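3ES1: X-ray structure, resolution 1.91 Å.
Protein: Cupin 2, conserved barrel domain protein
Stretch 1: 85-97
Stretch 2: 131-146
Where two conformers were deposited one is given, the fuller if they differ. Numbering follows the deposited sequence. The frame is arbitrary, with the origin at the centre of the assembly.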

ATOM      1  N   ASP A  85      -1.907   7.464  12.315  1.00 16.63           N
ATOM      2  CA  ASP A  85      -1.651   8.908  12.503  1.00 16.50           C
ATOM      3  C   ASP A  85      -0.782   9.069  13.713  1.00 16.07           C
ATOM      4  O   ASP A  85      -1.225   8.877  14.848  1.00 14.42           O
ATOM      5  CB  ASP A  85      -2.934   9.691  12.725  1.00 17.06           C
ATOM      6  CG  ASP A  85      -3.903   9.613  11.549  1.00 16.31           C
ATOM      7  OD1 ASP A  85      -3.535   9.151  10.444  1.00 17.63           O
ATOM      8  OD2 ASP A  85      -5.049  10.075  11.726  1.00 16.60           O
HETATM    9  N   MSE A  86       0.469   9.421  13.443  0.50 16.45           N
HETATM   10  CA  MSE A  86       1.475   9.676  14.481  0.50 16.09           C
HETATM   11  C   MSE A  86       1.261  11.100  14.972  0.50 17.07           C
HETATM   12  O   MSE A  86       1.235  12.051  14.183  0.50 15.78           O
HETATM   13  CB  MSE A  86       2.908   9.516  13.949  0.50 16.36           C
HETATM   14  CG  MSE A  86       3.335   8.098  13.499  0.50 15.70           C
HETATM   15 SE   MSE A  86       3.076   6.712  14.829  0.38 13.32          SE
HETATM   16  CE  MSE A  86       4.547   6.959  16.040  0.50 14.59           C
ATOM     17  N   LEU A  87       1.078  11.235  16.277  1.00 17.06           N
ATOM     18  CA  LEU A  87       0.782  12.554  16.876  1.00 18.80           C
ATOM     19  C   LEU A  87       2.048  13.375  17.116  1.00 18.85           C
ATOM     20  O   LEU A  87       3.142  12.814  17.239  1.00 19.86           O
ATOM     21  CB  LEU A  87      -0.054  12.411  18.165  1.00 18.09           C
ATOM     22  CG  LEU A  87      -1.601  12.289  18.043  1.00 21.95           C
ATOM     23  CD1 LEU A  87      -2.075  11.372  17.016  1.00 21.33           C
ATOM     24  CD2 LEU A  87      -2.240  11.904  19.327  1.00 20.94           C
ATOM     25  N   PRO A  88       1.915  14.717  17.131  1.00 19.89           N
ATOM     26  CA  PRO A  88       3.131  15.546  17.241  1.00 20.22           C
ATOM     27  C   PRO A  88       3.892  15.284  18.535  1.00 20.55           C
ATOM     28  O   PRO A  88       3.291  15.169  19.585  1.00 20.88           O
ATOM     29  CB  PRO A  88       2.599  16.989  17.198  1.00 20.42           C
ATOM     30  CG  PRO A  88       1.194  16.929  17.111  1.00 20.70           C
ATOM     31  CD  PRO A  88       0.723  15.526  16.873  1.00 19.75           C
ATOM     32  N   GLY A  89       5.210  15.188  18.436  1.00 20.99           N
ATOM     33  CA  GLY A  89       6.060  14.940  19.596  1.00 21.24           C
ATOM     34  C   GLY A  89       6.015  13.532  20.153  1.00 22.29           C
ATOM     35  O   GLY A  89       6.483  13.260  21.257  1.00 22.23           O
ATOM     36  N   LYS A  90       5.406  12.628  19.400  1.00 21.44           N
ATOM     37  CA  LYS A  90       5.236  11.237  19.838  1.00 20.97           C
ATOM     38  C   LYS A  90       6.053  10.287  19.000  1.00 21.33           C
ATOM     39  O   LYS A  90       6.428  10.580  17.849  1.00 21.16           O
ATOM     40  CB  LYS A  90       3.758  10.809  19.751  1.00 20.39           C
ATOM     41  CG  LYS A  90       2.735  11.695  20.498  1.00 23.22           C
ATOM     42  CD  LYS A  90       3.030  11.847  21.984  1.00 23.78           C
ATOM     43  CE  LYS A  90       1.823  12.375  22.753  1.00 27.91           C
ATOM     44  NZ  LYS A  90       2.167  12.624  24.160  1.00 30.11           N
ATOM     45  N   GLU A  91       6.306   9.135  19.588  1.00 21.22           N
ATOM     46  CA  GLU A  91       6.987   8.064  18.875  1.00 22.61           C
ATOM     47  C   GLU A  91       6.418   6.690  19.202  1.00 21.61           C
ATOM     48  O   GLU A  91       5.850   6.468  20.256  1.00 21.65           O
ATOM     49  CB  GLU A  91       8.477   8.103  19.176  1.00 22.72           C
ATOM     50  CG  GLU A  91       8.790   7.878  20.621  1.00 22.95           C
ATOM     51  CD  GLU A  91      10.253   8.044  20.899  1.00 25.92           C
ATOM     52  OE1 GLU A  91      10.735   9.192  20.811  1.00 24.85           O
ATOM     53  OE2 GLU A  91      10.905   7.019  21.183  1.00 26.98           O
ATOM     54  N   SER A  92       6.630   5.776  18.276  1.00 21.95           N
ATOM     55  CA  SER A  92       6.134   4.397  18.400  1.00 22.19           C
ATOM     56  C   SER A  92       7.185   3.570  19.153  1.00 22.78           C
ATOM     57  O   SER A  92       8.322   3.998  19.235  1.00 21.76           O
ATOM     58  CB  SER A  92       5.819   3.837  16.981  1.00 22.67           C
ATOM     59  OG  SER A  92       7.008   3.635  16.248  1.00 20.08           O
ATOM     60  N   PRO A  93       6.784   2.422  19.758  1.00 23.56           N
ATOM     61  CA  PRO A  93       7.736   1.475  20.264  1.00 23.89           C
ATOM     62  C   PRO A  93       8.575   0.875  19.162  1.00 23.35           C
ATOM     63  O   PRO A  93       8.129   0.667  18.050  1.00 23.68           O
ATOM     64  CB  PRO A  93       6.852   0.406  20.944  1.00 25.32           C
ATOM     65  CG  PRO A  93       5.503   0.915  20.928  1.00 24.50           C
ATOM     66  CD  PRO A  93       5.427   1.864  19.811  1.00 23.99           C
HETATM   67  N   MSE A  94       9.835   0.671  19.493  0.50 22.64           N
HETATM   68  CA  MSE A  94      10.802   0.070  18.604  0.50 22.41           C
HETATM   69  C   MSE A  94      10.458  -1.407  18.521  0.50 22.45           C
HETATM   70  O   MSE A  94      10.217  -2.056  19.545  0.50 20.81           O
HETATM   71  CB  MSE A  94      12.208   0.299  19.170  0.50 22.76           C
HETATM   72  CG  MSE A  94      13.342  -0.391  18.453  0.50 22.62           C
HETATM   73 SE   MSE A  94      13.969   0.540  16.866  0.38 21.91          SE
HETATM   74  CE  MSE A  94      14.233   2.312  17.599  0.50 24.80           C
ATOM     75  N   HIS A  95      10.383  -1.916  17.295  0.60 21.92           N
ATOM     76  CA  HIS A  95      10.154  -3.343  17.067  0.60 22.75           C
ATOM     77  C   HIS A  95      10.426  -3.792  15.646  0.60 22.22           C
ATOM     78  O   HIS A  95      10.552  -2.992  14.718  0.60 21.50           O
ATOM     79  CB  HIS A  95       8.736  -3.782  17.488  0.60 23.58           C
ATOM     80  CG  HIS A  95       7.656  -3.448  16.497  0.60 27.63           C
ATOM     81  ND1 HIS A  95       7.577  -2.231  15.856  0.60 33.68           N
ATOM     82  CD2 HIS A  95       6.585  -4.162  16.071  0.60 30.79           C
ATOM     83  CE1 HIS A  95       6.528  -2.226  15.049  0.60 32.74           C
ATOM     84  NE2 HIS A  95       5.910  -3.385  15.162  0.60 32.70           N
ATOM     85  N   ARG A  96      10.486  -5.105  15.528  1.00 21.22           N
ATOM     86  CA  ARG A  96      10.730  -5.790  14.257  1.00 21.75           C
ATOM     87  C   ARG A  96       9.616  -6.776  14.016  1.00 20.62           C
ATOM     88  O   ARG A  96       9.147  -7.391  14.937  1.00 19.97           O
ATOM     89  CB  ARG A  96      12.041  -6.569  14.345  1.00 22.77           C
ATOM     90  CG  ARG A  96      12.436  -7.332  13.130  1.00 21.65           C
ATOM     91  CD  ARG A  96      13.559  -8.279  13.453  1.00 23.18           C
ATOM     92  NE  ARG A  96      14.714  -7.579  13.964  1.00 25.80           N
ATOM     93  CZ  ARG A  96      15.316  -7.827  15.119  1.00 27.33           C
ATOM     94  NH1 ARG A  96      14.896  -8.781  15.924  1.00 26.56           N
ATOM     95  NH2 ARG A  96      16.366  -7.099  15.467  1.00 29.29           N
ATOM     96  N   THR A  97       9.190  -6.913  12.765  1.00 18.94           N
ATOM     97  CA  THR A  97       8.142  -7.880  12.392  1.00 18.66           C
ATOM     98  C   THR A  97       8.619  -8.752  11.237  1.00 18.74           C
ATOM     99  O   THR A  97       9.524  -8.380  10.471  1.00 17.49           O
ATOM    100  CB  THR A  97       6.768  -7.203  11.992  1.00 19.31           C
ATOM    101  OG1 THR A  97       6.947  -6.334  10.847  1.00 19.51           O
ATOM    102  CG2 THR A  97       6.154  -6.362  13.167  1.00 19.64           C
ATOM    103  N   ARG A 131      12.114  -3.688   5.137  1.00 18.35           N
ATOM    104  CA  ARG A 131      12.509  -5.077   4.813  1.00 18.77           C
ATOM    105  C   ARG A 131      12.848  -5.908   6.073  1.00 18.90           C
ATOM    106  O   ARG A 131      13.909  -6.515   6.178  1.00 19.06           O
ATOM    107  CB  ARG A 131      13.625  -5.072   3.759  1.00 19.44           C
ATOM    108  CG  ARG A 131      13.141  -4.510   2.397  1.00 18.72           C
ATOM    109  CD  ARG A 131      14.227  -4.418   1.370  1.00 21.33           C
ATOM    110  NE  ARG A 131      14.856  -5.729   1.186  1.00 22.23           N
ATOM    111  CZ  ARG A 131      16.039  -6.064   1.660  1.00 21.93           C
ATOM    112  NH1 ARG A 131      16.741  -5.206   2.373  1.00 19.44           N
ATOM    113  NH2 ARG A 131      16.504  -7.286   1.450  1.00 21.40           N
ATOM    114  N   GLY A 132      11.869  -5.939   6.969  1.00 18.34           N
ATOM    115  CA  GLY A 132      11.865  -6.797   8.195  1.00 18.87           C
ATOM    116  C   GLY A 132      12.830  -6.290   9.244  1.00 18.59           C
ATOM    117  O   GLY A 132      13.363  -7.008  10.086  1.00 18.20           O
ATOM    118  N   THR A 133      13.027  -4.994   9.177  1.00 19.79           N
ATOM    119  CA  THR A 133      13.947  -4.280  10.073  1.00 19.48           C
ATOM    120  C   THR A 133      13.362  -3.736  11.365  1.00 20.36           C
ATOM    121  O   THR A 133      12.254  -3.159  11.410  1.00 20.61           O
ATOM    122  CB  THR A 133      14.598  -3.136   9.293  1.00 19.33           C
ATOM    123  OG1 THR A 133      13.622  -2.509   8.469  1.00 20.59           O
ATOM    124  CG2 THR A 133      15.739  -3.678   8.356  1.00 17.90           C
ATOM    125  N   ASN A 134      14.158  -3.885  12.414  1.00 19.31           N
ATOM    126  CA  ASN A 134      13.933  -3.149  13.668  1.00 19.79           C
ATOM    127  C   ASN A 134      13.835  -1.641  13.404  1.00 19.81           C
ATOM    128  O   ASN A 134      14.682  -1.053  12.714  1.00 18.83           O
ATOM    129  CB  ASN A 134      15.047  -3.455  14.681  1.00 19.92           C
ATOM    130  CG  ASN A 134      14.638  -3.151  16.078  1.00 23.31           C
ATOM    131  OD1 ASN A 134      13.456  -3.325  16.464  1.00 22.47           O
ATOM    132  ND2 ASN A 134      15.609  -2.691  16.882  1.00 25.09           N
ATOM    133  N   HIS A 135      12.753  -1.046  13.874  1.00 18.30           N
ATOM    134  CA  HIS A 135      12.485   0.408  13.666  1.00 19.02           C
ATOM    135  C   HIS A 135      11.481   1.016  14.641  1.00 18.88           C
ATOM    136  O   HIS A 135      10.665   0.325  15.270  1.00 18.83           O
ATOM    137  CB  HIS A 135      11.912   0.639  12.252  1.00 19.42           C
ATOM    138  CG  HIS A 135      10.547   0.048  12.092  1.00 18.98           C
ATOM    139  ND1 HIS A 135      10.356  -1.309  11.930  1.00 19.36           N
ATOM    140  CD2 HIS A 135       9.313   0.588  12.261  1.00 20.14           C
ATOM    141  CE1 HIS A 135       9.057  -1.560  11.883  1.00 22.64           C
ATOM    142  NE2 HIS A 135       8.404  -0.433  12.112  1.00 19.01           N
ATOM    143  N   LEU A 136      11.490   2.345  14.686  1.00 19.78           N
ATOM    144  CA  LEU A 136      10.383   3.123  15.279  1.00 18.52           C
ATOM    145  C   LEU A 136      10.067   4.317  14.374  1.00 18.03           C
ATOM    146  O   LEU A 136      10.888   4.741  13.545  1.00 16.52           O
ATOM    147  CB  LEU A 136      10.735   3.594  16.729  1.00 19.85           C
ATOM    148  CG  LEU A 136      11.859   4.611  16.998  1.00 19.94           C
ATOM    149  CD1 LEU A 136      11.432   6.075  16.643  1.00 16.92           C
ATOM    150  CD2 LEU A 136      12.301   4.544  18.434  1.00 19.93           C
ATOM    151  N   TRP A 137       8.872   4.839  14.540  1.00 16.40           N
ATOM    152  CA  TRP A 137       8.428   6.068  13.871  1.00 16.44           C
ATOM    153  C   TRP A 137       8.289   7.202  14.901  1.00 17.76           C
ATOM    154  O   TRP A 137       7.685   7.014  15.948  1.00 16.40           O
ATOM    155  CB  TRP A 137       7.077   5.868  13.177  1.00 16.85           C
ATOM    156  CG  TRP A 137       7.041   4.735  12.213  1.00 14.81           C
ATOM    157  CD1 TRP A 137       6.606   3.478  12.469  1.00 15.50           C
ATOM    158  CD2 TRP A 137       7.545   4.718  10.869  1.00 17.29           C
ATOM    159  NE1 TRP A 137       6.761   2.666  11.371  1.00 13.99           N
ATOM    160  CE2 TRP A 137       7.348   3.391  10.372  1.00 18.69           C
ATOM    161  CE3 TRP A 137       8.148   5.668  10.041  1.00 18.82           C
ATOM    162  CZ2 TRP A 137       7.692   3.018   9.092  1.00 19.00           C
ATOM    163  CZ3 TRP A 137       8.482   5.293   8.765  1.00 15.10           C
ATOM    164  CH2 TRP A 137       8.256   3.976   8.300  1.00 16.14           C
ATOM    165  N   ARG A 138       8.847   8.348  14.565  1.00 18.31           N
ATOM    166  CA  ARG A 138       8.849   9.539  15.439  1.00 18.70           C
ATOM    167  C   ARG A 138       8.408  10.773  14.697  1.00 18.85           C
ATOM    168  O   ARG A 138       8.914  11.081  13.638  1.00 18.35           O
ATOM    169  CB  ARG A 138      10.240   9.780  16.069  1.00 18.81           C
ATOM    170  CG  ARG A 138      10.281  10.963  17.066  1.00 18.02           C
ATOM    171  CD  ARG A 138      11.670  11.171  17.638  1.00 20.53           C
ATOM    172  NE  ARG A 138      12.083  10.029  18.450  1.00 20.10           N
ATOM    173  CZ  ARG A 138      13.028   9.170  18.112  1.00 18.99           C
ATOM    174  NH1 ARG A 138      13.692   9.318  16.982  1.00 20.45           N
ATOM    175  NH2 ARG A 138      13.322   8.184  18.936  1.00 19.26           N
ATOM    176  N   ASN A 139       7.400  11.442  15.257  1.00 18.84           N
ATOM    177  CA  ASN A 139       6.916  12.724  14.739  1.00 19.22           C
ATOM    178  C   ASN A 139       7.546  13.831  15.536  1.00 19.01           C
ATOM    179  O   ASN A 139       7.211  14.031  16.699  1.00 17.75           O
ATOM    180  CB  ASN A 139       5.397  12.814  14.845  1.00 19.45           C
ATOM    181  CG  ASN A 139       4.813  14.011  14.131  1.00 18.12           C
ATOM    182  OD1 ASN A 139       5.491  14.988  13.827  1.00 18.60           O
ATOM    183  ND2 ASN A 139       3.528  13.932  13.846  1.00 17.96           N
ATOM    184  N   THR A 140       8.497  14.517  14.905  1.00 19.46           N
ATOM    185  CA  THR A 140       9.264  15.555  15.573  1.00 19.73           C
ATOM    186  C   THR A 140       8.713  16.921  15.137  1.00 19.39           C
ATOM    187  O   THR A 140       9.297  17.963  15.415  1.00 20.51           O
ATOM    188  CB  THR A 140      10.747  15.449  15.196  1.00 19.43           C
ATOM    189  OG1 THR A 140      10.857  15.727  13.809  1.00 19.43           O
ATOM    190  CG2 THR A 140      11.285  14.058  15.480  1.00 19.46           C
ATOM    191  N   THR A 141       7.592  16.890  14.437  1.00 18.90           N
ATOM    192  CA  THR A 141       6.883  18.103  14.009  1.00 19.32           C
ATOM    193  C   THR A 141       5.733  18.495  14.955  1.00 20.70           C
ATOM    194  O   THR A 141       5.448  17.805  15.923  1.00 20.54           O
ATOM    195  CB  THR A 141       6.276  18.006  12.562  1.00 20.18           C
ATOM    196  OG1 THR A 141       5.016  17.309  12.586  1.00 18.89           O
ATOM    197  CG2 THR A 141       7.237  17.290  11.568  1.00 18.05           C
ATOM    198  N   ASP A 142       5.088  19.618  14.629  1.00 21.16           N
ATOM    199  CA  ASP A 142       3.939  20.177  15.405  1.00 22.22           C
ATOM    200  C   ASP A 142       2.588  19.851  14.806  1.00 21.61           C
ATOM    201  O   ASP A 142       1.554  20.286  15.282  1.00 20.16           O
ATOM    202  CB  ASP A 142       4.096  21.689  15.540  1.00 23.32           C
ATOM    203  CG  ASP A 142       5.317  22.041  16.418  1.00 28.54           C
ATOM    204  OD1 ASP A 142       5.584  21.250  17.370  1.00 31.50           O
ATOM    205  OD2 ASP A 142       6.027  23.047  16.128  1.00 35.77           O
ATOM    206  N   LYS A 143       2.592  18.998  13.806  1.00 20.76           N
ATOM    207  CA  LYS A 143       1.363  18.577  13.173  1.00 20.65           C
ATOM    208  C   LYS A 143       1.325  17.055  13.103  1.00 20.30           C
ATOM    209  O   LYS A 143       2.389  16.439  13.034  1.00 18.78           O
ATOM    210  CB  LYS A 143       1.307  19.104  11.741  1.00 21.24           C
ATOM    211  CG  LYS A 143       1.301  20.614  11.569  1.00 25.88           C
ATOM    212  CD  LYS A 143       1.360  21.027  10.098  1.00 27.15           C
ATOM    213  N   PRO A 144       0.103  16.438  13.072  1.00 19.92           N
ATOM    214  CA  PRO A 144       0.062  14.981  12.908  1.00 20.34           C
ATOM    215  C   PRO A 144       0.605  14.546  11.527  1.00 19.23           C
ATOM    216  O   PRO A 144       0.656  15.315  10.588  1.00 19.63           O
ATOM    217  CB  PRO A 144      -1.446  14.627  13.063  1.00 20.84           C
ATOM    218  CG  PRO A 144      -2.190  15.933  12.711  1.00 21.12           C
ATOM    219  CD  PRO A 144      -1.246  17.012  13.245  1.00 21.06           C
ATOM    220  N   CYS A 145       1.083  13.322  11.489  1.00 19.43           N
ATOM    221  CA  CYS A 145       1.532  12.688  10.269  1.00 18.43           C
ATOM    222  C   CYS A 145       0.749  11.399  10.028  1.00 18.63           C
ATOM    223  O   CYS A 145       0.706  10.512  10.894  1.00 18.63           O
ATOM    224  CB  CYS A 145       3.021  12.330  10.401  1.00 18.56           C
ATOM    225  SG  CYS A 145       3.667  11.475   8.960  1.00 17.49           S
ATOM    226  N   ARG A 146       0.120  11.321   8.873  1.00 17.78           N
ATOM    227  CA  ARG A 146      -0.659  10.143   8.467  1.00 17.12           C
ATOM    228  C   ARG A 146       0.131   9.289   7.502  1.00 17.20           C
ATOM    229  O   ARG A 146       0.625   9.756   6.484  1.00 16.55           O
ATOM    230  CB  ARG A 146      -1.986  10.533   7.827  1.00 15.83           C
ATOM    231  CG  ARG A 146      -2.771   9.321   7.317  1.00 15.96           C
ATOM    232  CD  ARG A 146      -4.218   9.655   6.971  1.00 17.85           C
ATOM    233  NE  ARG A 146      -4.974   9.875   8.196  1.00 16.95           N
ATOM    234  CZ  ARG A 146      -6.237  10.301   8.264  1.00 15.63           C
ATOM    235  NH1 ARG A 146      -6.963  10.570   7.174  1.00 16.27           N
ATOM    236  NH2 ARG A 146      -6.771  10.471   9.454  1.00 13.55           N
TER
HETATM  237  O   HOH W   1      16.354  -5.660  12.484  1.00 16.53           O
HETATM  238  O   HOH W   2       9.999  -4.861  10.970  1.00 14.36           O
HETATM  239  O   HOH W   3      11.972  -9.399  10.228  1.00 23.16           O

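Stretch 2 runs antiparallel to stretch 1, and at its start the two backbones are joined largely through water. Gly132 O and Thr97 O both accept from water 3, at 2.8 and 2.7 Å from its O atom, while the O atom of water 2 accepts from Thr97 N (2.8 Å) and donates to Thr133 O (2.9 Å). Water 1 accepts from both Asn134 N and Arg96 NE.

Direct pairing begins at His135. Its O accepts from His95 N at 3.0 Å, and its N donates to His95 O at 3.1 Å, closing a single antiparallel bridge. The two imidazole rings lie obliquely, with centroids 5.2 Å apart; His135 ND1 is engaged within its own stretch, donating to Thr133 O at 2.7 Å. Leu136 points toward stretch 1, where its CD2 lies 3.1 Å from CE of the selenomethionine Met94, a very tight apolar approach.

At Trp137, Ser92 serves both backbone polar groups: Ser92 N donates to Trp137 O (2.8 Å), whereas Trp137 N donates to the side-chain atom Ser92 OG (2.8 Å, nearly linear). Arg138 then forms a salt bridge with Glu91, its NE 2.8 Å from Glu91 OE1, supplemented by weak bonds from NH2.

Asn139 is a hub. Its N donates to Lys90 O (2.9 Å) and its O accepts a weak bond from Gly89 N (2.9 Å), so its backbone bonds the type II turn from Leu87 to Lys90. Its ND2 reaches Met86 O (3.0 Å) and Lys143 O (2.9 Å), and its OD1 accepts from Thr141 N at 2.9 Å; the side chain thus braces its own loop and holds Met86 O.

Regular pairing returns at Cys145, whose N and O bond Met86 O (3.0 Å) and Met86 N (2.8 Å). Finally, the Arg146 guanidinium meets Asp85 in a bidentate salt bridge, NE to OD1 at 2.8 Å and NH2 to OD2 at 2.9 Å, both nearly linear.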